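PDB 2BA9: putative aminooxidase from Propionibacterium acnes, which binds FAD and isomerises polyunsaturated fatty acids, producing conjugated linoleic acid. Local coordinates for residues Gly169-Tyr180 with Tyr370-Tyr379. Sequence-based numbering, arbitrary orientation.
Sequences GYGHFDNVPAAY and YFPHVSSEDY. With FAD (flavin-adenine dinucleotide), chain D.
Phe371 pushes its ring into a hollow between Tyr170, Val176 and Tyr180. It is the middle of an aromatic cluster that starts beside the flavin of this amine oxidoreductase-family protein. The cluster joins the end of strand 359-373, an edge strand of a mixed sheet, and the helix after it, 376-380, to helices 166-170 and 178-184. With CG anti to the backbone N (chi1 -174°), the Phe371 ring stands off the strand and enters the hollow. Phe371 and Tyr180 pack edge-to-face, with the Phe371 edge toward Tyr180; Phe371 CZ is 3.6 Å from Tyr180 CG. Tyr170 turns its own edge to the face of Phe371, and the two planes are almost perpendicular. Val176 CG1 closes the rim at Phe371 CE2.

Next to the flavin, the rings of Tyr170 and Tyr370 are nearly parallel but slid apart, so they barely overlap. Both belong to the FAD pocket, and Tyr370 CE1 comes within 3.3 Å of FAD C9. Outside the two segments, Tyr170 OH is hydrogen-bonded to Gly406 O and Tyr370 OH to Phe168 O.

Further along, His373 CB sits over one face of Tyr180 in a CH-pi contact. The His373 ring is fixed by a hydrogen bond from ND1 to Phe371 O (2.7 Å). A water links its NE2 to Asn175 OD1. Pro177, the N-cap of helix 178-184, fits its CG into the bend at Val374 and Ser376. Tyr379 and Tyr180 form an offset edge-to-face pair, the Tyr379 edge toward the Tyr180 face. Tyr379 OH, beside Ala179 CB, is hydrogen-bonded to His133 ND1. Tyr180 OH is hydrogen-bonded to Tyr384 OH, and it accepts a hydrogen bond from Val374 N at 3.2 Å, with an N-H...O angle of 162°.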
ATOM      1  N   GLY A 169       7.324  -3.693  -2.929  1.00 25.89           N
ATOM      2  CA  GLY A 169       7.894  -2.581  -2.206  1.00 25.71           C
ATOM      3  C   GLY A 169       7.618  -2.590  -0.729  1.00 25.27           C
ATOM      4  O   GLY A 169       7.950  -1.638  -0.024  1.00 25.16           O
ATOM      5  N   TYR A 170       7.059  -3.692  -0.260  1.00 25.33           N
ATOM      6  CA  TYR A 170       6.654  -3.819   1.129  1.00 25.95           C
ATOM      7  C   TYR A 170       7.795  -4.210   2.060  1.00 25.80           C
ATOM      8  O   TYR A 170       7.610  -4.272   3.270  1.00 27.18           O
ATOM      9  CB  TYR A 170       5.501  -4.817   1.234  1.00 26.18           C
ATOM     10  CG  TYR A 170       4.243  -4.356   0.527  1.00 26.53           C
ATOM     11  CD1 TYR A 170       3.593  -3.181   0.932  1.00 27.39           C
ATOM     12  CD2 TYR A 170       3.692  -5.085  -0.527  1.00 28.04           C
ATOM     13  CE1 TYR A 170       2.433  -2.738   0.304  1.00 27.14           C
ATOM     14  CE2 TYR A 170       2.511  -4.655  -1.173  1.00 28.02           C
ATOM     15  CZ  TYR A 170       1.892  -3.468  -0.748  1.00 28.06           C
ATOM     16  OH  TYR A 170       0.732  -3.008  -1.351  1.00 25.31           O
ATOM     17  N   GLY A 171       8.975  -4.466   1.521  1.00 25.61           N
ATOM     18  CA  GLY A 171      10.129  -4.727   2.369  1.00 25.45           C
ATOM     19  C   GLY A 171      10.410  -6.197   2.527  1.00 25.33           C
ATOM     20  O   GLY A 171       9.911  -7.009   1.763  1.00 25.55           O
ATOM     21  N   HIS A 172      11.205  -6.528   3.534  1.00 25.33           N
ATOM     22  CA  HIS A 172      11.863  -7.818   3.587  1.00 25.73           C
ATOM     23  C   HIS A 172      11.435  -8.650   4.794  1.00 25.33           C
ATOM     24  O   HIS A 172      11.266  -8.131   5.886  1.00 24.98           O
ATOM     25  CB  HIS A 172      13.384  -7.623   3.531  1.00 25.82           C
ATOM     26  CG  HIS A 172      13.852  -7.020   2.242  1.00 27.52           C
ATOM     27  ND1 HIS A 172      13.669  -5.693   1.932  1.00 28.06           N
ATOM     28  CD2 HIS A 172      14.469  -7.574   1.174  1.00 29.72           C
ATOM     29  CE1 HIS A 172      14.169  -5.450   0.733  1.00 30.65           C
ATOM     30  NE2 HIS A 172      14.661  -6.576   0.249  1.00 29.70           N
ATOM     31  N   PHE A 173      11.272  -9.951   4.554  1.00 25.14           N
ATOM     32  CA  PHE A 173      10.757 -10.898   5.540  1.00 25.05           C
ATOM     33  C   PHE A 173      11.676 -11.119   6.751  1.00 25.47           C
ATOM     34  O   PHE A 173      11.232 -11.635   7.786  1.00 25.54           O
ATOM     35  CB  PHE A 173      10.482 -12.252   4.870  1.00 24.59           C
ATOM     36  CG  PHE A 173       9.320 -12.255   3.892  1.00 23.94           C
ATOM     37  CD1 PHE A 173       9.241 -13.252   2.919  1.00 24.51           C
ATOM     38  CD2 PHE A 173       8.291 -11.300   3.943  1.00 22.82           C
ATOM     39  CE1 PHE A 173       8.181 -13.292   2.008  1.00 23.70           C
ATOM     40  CE2 PHE A 173       7.221 -11.349   3.029  1.00 22.93           C
ATOM     41  CZ  PHE A 173       7.170 -12.336   2.068  1.00 22.50           C
ATOM     42  N   ASP A 174      12.946 -10.751   6.624  1.00 25.80           N
ATOM     43  CA  ASP A 174      13.874 -10.819   7.755  1.00 26.47           C
ATOM     44  C   ASP A 174      13.486  -9.854   8.905  1.00 26.47           C
ATOM     45  O   ASP A 174      13.922 -10.037  10.038  1.00 26.68           O
ATOM     46  CB  ASP A 174      15.313 -10.549   7.288  1.00 26.52           C
ATOM     47  CG  ASP A 174      15.503  -9.126   6.752  1.00 27.60           C
ATOM     48  OD1 ASP A 174      15.374  -8.941   5.521  1.00 27.76           O
ATOM     49  OD2 ASP A 174      15.779  -8.203   7.557  1.00 28.98           O
ATOM     50  N   ASN A 175      12.677  -8.833   8.600  1.00 26.35           N
ATOM     51  CA  ASN A 175      12.268  -7.848   9.593  1.00 26.25           C
ATOM     52  C   ASN A 175      10.776  -7.453   9.617  1.00 26.20           C
ATOM     53  O   ASN A 175      10.247  -7.163  10.677  1.00 26.51           O
ATOM     54  CB  ASN A 175      13.134  -6.598   9.448  1.00 26.25           C
ATOM     55  CG  ASN A 175      12.940  -5.907   8.123  1.00 25.51           C
ATOM     56  OD1 ASN A 175      12.136  -5.000   8.018  1.00 27.87           O
ATOM     57  ND2 ASN A 175      13.668  -6.335   7.105  1.00 26.97           N
ATOM     58  N   VAL A 176      10.087  -7.435   8.481  1.00 26.18           N
ATOM     59  CA  VAL A 176       8.673  -6.993   8.464  1.00 25.94           C
ATOM     60  C   VAL A 176       7.784  -8.008   9.178  1.00 25.95           C
ATOM     61  O   VAL A 176       7.787  -9.186   8.812  1.00 26.20           O
ATOM     62  CB  VAL A 176       8.142  -6.796   7.044  1.00 25.53           C
ATOM     63  CG1 VAL A 176       6.607  -6.671   7.046  1.00 26.67           C
ATOM     64  CG2 VAL A 176       8.779  -5.595   6.393  1.00 26.74           C
ATOM     65  N   PRO A 177       7.029  -7.569  10.203  1.00 26.17           N
ATOM     66  CA  PRO A 177       6.202  -8.500  10.981  1.00 26.24           C
ATOM     67  C   PRO A 177       5.143  -9.294  10.199  1.00 26.34           C
ATOM     68  O   PRO A 177       4.487  -8.743   9.295  1.00 25.80           O
ATOM     69  CB  PRO A 177       5.514  -7.579  12.004  1.00 26.27           C
ATOM     70  CG  PRO A 177       6.410  -6.390  12.117  1.00 26.42           C
ATOM     71  CD  PRO A 177       6.956  -6.193  10.747  1.00 26.37           C
ATOM     72  N   ALA A 178       4.950 -10.558  10.605  1.00 26.57           N
ATOM     73  CA  ALA A 178       4.019 -11.490   9.938  1.00 26.73           C
ATOM     74  C   ALA A 178       2.604 -10.927   9.738  1.00 26.25           C
ATOM     75  O   ALA A 178       1.978 -11.170   8.701  1.00 26.90           O
ATOM     76  CB  ALA A 178       3.952 -12.816  10.704  1.00 26.90           C
ATOM     77  N   ALA A 179       2.122 -10.172  10.720  1.00 26.03           N
ATOM     78  CA  ALA A 179       0.758  -9.597  10.705  1.00 25.92           C
ATOM     79  C   ALA A 179       0.457  -8.730   9.477  1.00 25.82           C
ATOM     80  O   ALA A 179      -0.665  -8.714   8.966  1.00 26.30           O
ATOM     81  CB  ALA A 179       0.538  -8.778  11.946  1.00 25.77           C
ATOM     82  N   TYR A 180       1.443  -7.975   9.026  1.00 25.20           N
ATOM     83  CA  TYR A 180       1.267  -7.185   7.814  1.00 25.47           C
ATOM     84  C   TYR A 180       1.159  -8.110   6.604  1.00 25.08           C
ATOM     85  O   TYR A 180       0.249  -7.965   5.792  1.00 26.02           O
ATOM     86  CB  TYR A 180       2.421  -6.191   7.641  1.00 25.21           C
ATOM     87  CG  TYR A 180       2.494  -5.163   8.740  1.00 24.31           C
ATOM     88  CD1 TYR A 180       1.493  -4.202   8.890  1.00 23.83           C
ATOM     89  CD2 TYR A 180       3.561  -5.145   9.629  1.00 25.39           C
ATOM     90  CE1 TYR A 180       1.550  -3.252   9.898  1.00 24.06           C
ATOM     91  CE2 TYR A 180       3.638  -4.192  10.641  1.00 25.43           C
ATOM     92  CZ  TYR A 180       2.627  -3.249  10.781  1.00 25.80           C
ATOM     93  OH  TYR A 180       2.712  -2.300  11.798  1.00 25.36           O
ATOM     94  N   TYR A 370       5.944   4.999   1.401  1.00 25.07           N
ATOM     95  CA  TYR A 370       5.359   3.704   1.159  1.00 24.92           C
ATOM     96  C   TYR A 370       5.356   2.885   2.430  1.00 25.00           C
ATOM     97  O   TYR A 370       6.259   2.998   3.268  1.00 24.45           O
ATOM     98  CB  TYR A 370       6.161   2.979   0.077  1.00 24.85           C
ATOM     99  CG  TYR A 370       5.386   1.889  -0.633  1.00 24.21           C
ATOM    100  CD1 TYR A 370       4.334   2.206  -1.477  1.00 23.16           C
ATOM    101  CD2 TYR A 370       5.711   0.551  -0.464  1.00 24.42           C
ATOM    102  CE1 TYR A 370       3.613   1.217  -2.128  1.00 24.49           C
ATOM    103  CE2 TYR A 370       4.995  -0.452  -1.119  1.00 25.01           C
ATOM    104  CZ  TYR A 370       3.945  -0.102  -1.954  1.00 23.09           C
ATOM    105  OH  TYR A 370       3.235  -1.058  -2.606  1.00 23.60           O
ATOM    106  N   PHE A 371       4.321   2.066   2.544  1.00 24.99           N
ATOM    107  CA  PHE A 371       4.159   1.090   3.608  1.00 24.67           C
ATOM    108  C   PHE A 371       4.592   1.558   4.990  1.00 24.86           C
ATOM    109  O   PHE A 371       5.560   1.035   5.537  1.00 24.29           O
ATOM    110  CB  PHE A 371       4.878  -0.223   3.235  1.00 24.83           C
ATOM    111  CG  PHE A 371       4.652  -1.348   4.229  1.00 24.32           C
ATOM    112  CD1 PHE A 371       3.402  -1.545   4.827  1.00 24.76           C
ATOM    113  CD2 PHE A 371       5.685  -2.200   4.568  1.00 25.45           C
ATOM    114  CE1 PHE A 371       3.180  -2.591   5.722  1.00 24.54           C
ATOM    115  CE2 PHE A 371       5.484  -3.240   5.491  1.00 24.78           C
ATOM    116  CZ  PHE A 371       4.220  -3.437   6.062  1.00 25.37           C
ATOM    117  N   PRO A 372       3.867   2.536   5.571  1.00 24.97           N
ATOM    118  CA  PRO A 372       4.172   2.835   6.963  1.00 25.30           C
ATOM    119  C   PRO A 372       3.839   1.633   7.826  1.00 25.26           C
ATOM    120  O   PRO A 372       2.797   0.997   7.648  1.00 25.01           O
ATOM    121  CB  PRO A 372       3.237   4.007   7.298  1.00 25.18           C
ATOM    122  CG  PRO A 372       2.100   3.878   6.297  1.00 24.95           C
ATOM    123  CD  PRO A 372       2.776   3.380   5.048  1.00 25.02           C
ATOM    124  N   HIS A 373       4.726   1.324   8.753  1.00 25.54           N
ATOM    125  CA  HIS A 373       4.526   0.216   9.663  1.00 25.51           C
ATOM    126  C   HIS A 373       5.429   0.396  10.887  1.00 25.79           C
ATOM    127  O   HIS A 373       6.192   1.364  10.966  1.00 25.61           O
ATOM    128  CB  HIS A 373       4.801  -1.109   8.954  1.00 25.18           C
ATOM    129  CG  HIS A 373       6.208  -1.276   8.484  1.00 24.88           C
ATOM    130  ND1 HIS A 373       6.699  -0.650   7.353  1.00 25.43           N
ATOM    131  CD2 HIS A 373       7.219  -2.040   8.957  1.00 23.48           C
ATOM    132  CE1 HIS A 373       7.955  -1.006   7.166  1.00 24.01           C
ATOM    133  NE2 HIS A 373       8.298  -1.846   8.124  1.00 23.65           N
ATOM    134  N   VAL A 374       5.333  -0.539  11.826  1.00 26.16           N
ATOM    135  CA  VAL A 374       6.229  -0.549  12.995  1.00 26.64           C
ATOM    136  C   VAL A 374       7.013  -1.866  13.052  1.00 26.82           C
ATOM    137  O   VAL A 374       6.691  -2.837  12.350  1.00 27.26           O
ATOM    138  CB  VAL A 374       5.498  -0.246  14.329  1.00 26.27           C
ATOM    139  CG1 VAL A 374       4.916   1.180  14.306  1.00 25.72           C
ATOM    140  CG2 VAL A 374       4.408  -1.293  14.635  1.00 26.69           C
ATOM    141  N   SER A 375       8.069  -1.857  13.861  1.00 26.80           N
ATOM    142  CA  SER A 375       8.979  -2.974  13.967  1.00 26.80           C
ATOM    143  C   SER A 375       8.316  -4.095  14.745  1.00 26.89           C
ATOM    144  O   SER A 375       7.334  -3.878  15.479  1.00 26.47           O
ATOM    145  CB  SER A 375      10.272  -2.542  14.677  1.00 26.69           C
ATOM    146  OG  SER A 375       9.990  -2.083  15.996  1.00 26.87           O
ATOM    147  N   SER A 376       8.858  -5.298  14.591  1.00 26.59           N
ATOM    148  CA  SER A 376       8.371  -6.438  15.357  1.00 26.33           C
ATOM    149  C   SER A 376       8.353  -6.146  16.870  1.00 26.30           C
ATOM    150  O   SER A 376       7.355  -6.406  17.547  1.00 25.60           O
ATOM    151  CB  SER A 376       9.212  -7.677  15.055  1.00 26.73           C
ATOM    152  OG  SER A 376       8.713  -8.801  15.766  1.00 26.27           O
ATOM    153  N   GLU A 377       9.443  -5.576  17.380  1.00 26.04           N
ATOM    154  CA  GLU A 377       9.539  -5.186  18.798  1.00 26.48           C
ATOM    155  C   GLU A 377       8.443  -4.196  19.233  1.00 25.98           C
ATOM    156  O   GLU A 377       7.785  -4.368  20.267  1.00 25.72           O
ATOM    157  CB  GLU A 377      10.906  -4.543  19.061  1.00 26.69           C
ATOM    158  CG  GLU A 377      11.067  -3.993  20.470  1.00 29.17           C
ATOM    159  CD  GLU A 377      12.408  -3.324  20.689  1.00 31.89           C
ATOM    160  OE1 GLU A 377      13.129  -3.771  21.607  1.00 32.95           O
ATOM    161  OE2 GLU A 377      12.730  -2.363  19.939  1.00 32.36           O
ATOM    162  N   ASP A 378       8.284  -3.139  18.444  1.00 25.92           N
ATOM    163  CA  ASP A 378       7.275  -2.127  18.704  1.00 25.58           C
ATOM    164  C   ASP A 378       5.872  -2.749  18.566  1.00 25.05           C
ATOM    165  O   ASP A 378       5.000  -2.497  19.377  1.00 25.46           O
ATOM    166  CB  ASP A 378       7.490  -0.909  17.789  1.00 24.97           C
ATOM    167  CG  ASP A 378       8.726  -0.083  18.176  1.00 25.59           C
ATOM    168  OD1 ASP A 378       9.247  -0.234  19.307  1.00 26.02           O
ATOM    169  OD2 ASP A 378       9.181   0.742  17.350  1.00 25.57           O
ATOM    170  N   TYR A 379       5.675  -3.603  17.575  1.00 25.32           N
ATOM    171  CA  TYR A 379       4.402  -4.321  17.440  1.00 25.54           C
ATOM    172  C   TYR A 379       4.118  -5.145  18.721  1.00 26.25           C
ATOM    173  O   TYR A 379       3.026  -5.057  19.290  1.00 25.85           O
ATOM    174  CB  TYR A 379       4.394  -5.189  16.162  1.00 25.04           C
ATOM    175  CG  TYR A 379       3.003  -5.576  15.671  1.00 24.57           C
ATOM    176  CD1 TYR A 379       2.509  -5.101  14.444  1.00 24.06           C
ATOM    177  CD2 TYR A 379       2.180  -6.415  16.428  1.00 22.74           C
ATOM    178  CE1 TYR A 379       1.222  -5.459  13.995  1.00 23.34           C
ATOM    179  CE2 TYR A 379       0.910  -6.766  15.993  1.00 23.39           C
ATOM    180  CZ  TYR A 379       0.431  -6.296  14.796  1.00 23.69           C
ATOM    181  OH  TYR A 379      -0.841  -6.675  14.423  1.00 24.48           O
TER
HETATM  182  PA  FAD D 500      -2.125   7.525  -0.149  1.00 19.59           P
HETATM  183  O1A FAD D 500      -2.517   6.707  -1.344  1.00 19.96           O
HETATM  184  O2A FAD D 500      -0.647   7.797   0.036  1.00 19.83           O
HETATM  185  O5B FAD D 500      -2.836   8.956  -0.257  1.00 20.92           O
HETATM  186  C5B FAD D 500      -2.640   9.861   0.805  1.00 23.05           C
HETATM  187  C4B FAD D 500      -3.177  11.226   0.429  1.00 23.62           C
HETATM  188  O4B FAD D 500      -3.002  12.102   1.525  1.00 24.57           O
HETATM  189  C3B FAD D 500      -2.454  11.811  -0.785  1.00 23.93           C
HETATM  190  O3B FAD D 500      -3.392  12.195  -1.764  1.00 23.63           O
HETATM  191  C2B FAD D 500      -1.674  12.970  -0.211  1.00 24.35           C
HETATM  192  O2B FAD D 500      -1.419  14.000  -1.166  1.00 24.46           O
HETATM  193  C1B FAD D 500      -2.520  13.327   1.024  1.00 24.38           C
HETATM  194  N9A FAD D 500      -1.705  14.061   2.009  1.00 23.97           N
HETATM  195  C8A FAD D 500      -0.500  13.676   2.556  1.00 24.64           C
HETATM  196  N7A FAD D 500      -0.071  14.653   3.404  1.00 23.58           N
HETATM  197  C5A FAD D 500      -0.992  15.656   3.403  1.00 24.46           C
HETATM  198  C6A FAD D 500      -1.068  16.899   4.063  1.00 23.92           C
HETATM  199  N6A FAD D 500      -0.294  17.112   5.177  1.00 23.78           N
HETATM  200  N1A FAD D 500      -2.188  17.697   3.859  1.00 24.67           N
HETATM  201  C2A FAD D 500      -3.191  17.321   2.977  1.00 25.15           C
HETATM  202  N3A FAD D 500      -3.102  16.096   2.329  1.00 24.60           N
HETATM  203  C4A FAD D 500      -2.021  15.289   2.519  1.00 24.25           C
HETATM  204  N1  FAD D 500      -2.176  -1.239  -3.590  1.00 25.89           N
HETATM  205  C2  FAD D 500      -2.905  -2.373  -3.887  1.00 28.77           C
HETATM  206  O2  FAD D 500      -3.973  -2.584  -3.312  1.00 25.85           O
HETATM  207  N3  FAD D 500      -2.419  -3.280  -4.808  1.00 29.83           N
HETATM  208  C4  FAD D 500      -1.224  -3.041  -5.454  1.00 29.28           C
HETATM  209  O4  FAD D 500      -0.825  -3.867  -6.290  1.00 30.85           O
HETATM  210  C4X FAD D 500      -0.490  -1.886  -5.165  1.00 27.21           C
HETATM  211  N5  FAD D 500       0.725  -1.624  -5.775  1.00 24.38           N
HETATM  212  C5X FAD D 500       1.373  -0.414  -5.618  1.00 24.27           C
HETATM  213  C6  FAD D 500       2.518  -0.122  -6.355  1.00 23.47           C
HETATM  214  C7  FAD D 500       3.139   1.117  -6.214  1.00 23.93           C
HETATM  215  C7M FAD D 500       4.362   1.403  -7.037  1.00 23.84           C
HETATM  216  C8  FAD D 500       2.619   2.056  -5.327  1.00 23.67           C
HETATM  217  C8M FAD D 500       3.251   3.402  -5.136  1.00 22.83           C
HETATM  218  C9  FAD D 500       1.477   1.753  -4.591  1.00 23.66           C
HETATM  219  C9A FAD D 500       0.846   0.515  -4.718  1.00 24.16           C
HETATM  220  N10 FAD D 500      -0.297   0.178  -3.968  1.00 23.80           N
HETATM  221  C10 FAD D 500      -0.993  -0.978  -4.238  1.00 25.30           C
HETATM  222  C1' FAD D 500      -0.589   0.853  -2.670  1.00 20.63           C
HETATM  223  C2' FAD D 500      -1.764   1.816  -2.780  1.00 19.91           C
HETATM  224  O2' FAD D 500      -1.647   2.676  -3.908  1.00 21.29           O
HETATM  225  C3' FAD D 500      -1.822   2.612  -1.485  1.00 20.46           C
HETATM  226  O3' FAD D 500      -1.792   1.712  -0.375  1.00 20.43           O
HETATM  227  C4' FAD D 500      -3.061   3.492  -1.442  1.00 20.53           C
HETATM  228  O4' FAD D 500      -2.965   4.564  -2.373  1.00 24.59           O
HETATM  229  C5' FAD D 500      -3.243   3.998  -0.018  1.00 21.46           C
HETATM  230  O5' FAD D 500      -4.176   5.041   0.006  1.00 20.30           O
HETATM  231  P   FAD D 500      -4.157   6.116   1.219  1.00 20.53           P
HETATM  232  O1P FAD D 500      -5.214   7.182   0.997  1.00 20.58           O
HETATM  233  O2P FAD D 500      -4.358   5.369   2.492  1.00 23.73           O
HETATM  234  O3P FAD D 500      -2.720   6.828   1.171  1.00 21.28           O
HETATM  235  O   HOH W   1      11.174  -5.615  12.744  1.00 15.74           O
HETATM  236  O   HOH W   2      10.733  -2.907   8.763  1.00 33.07           O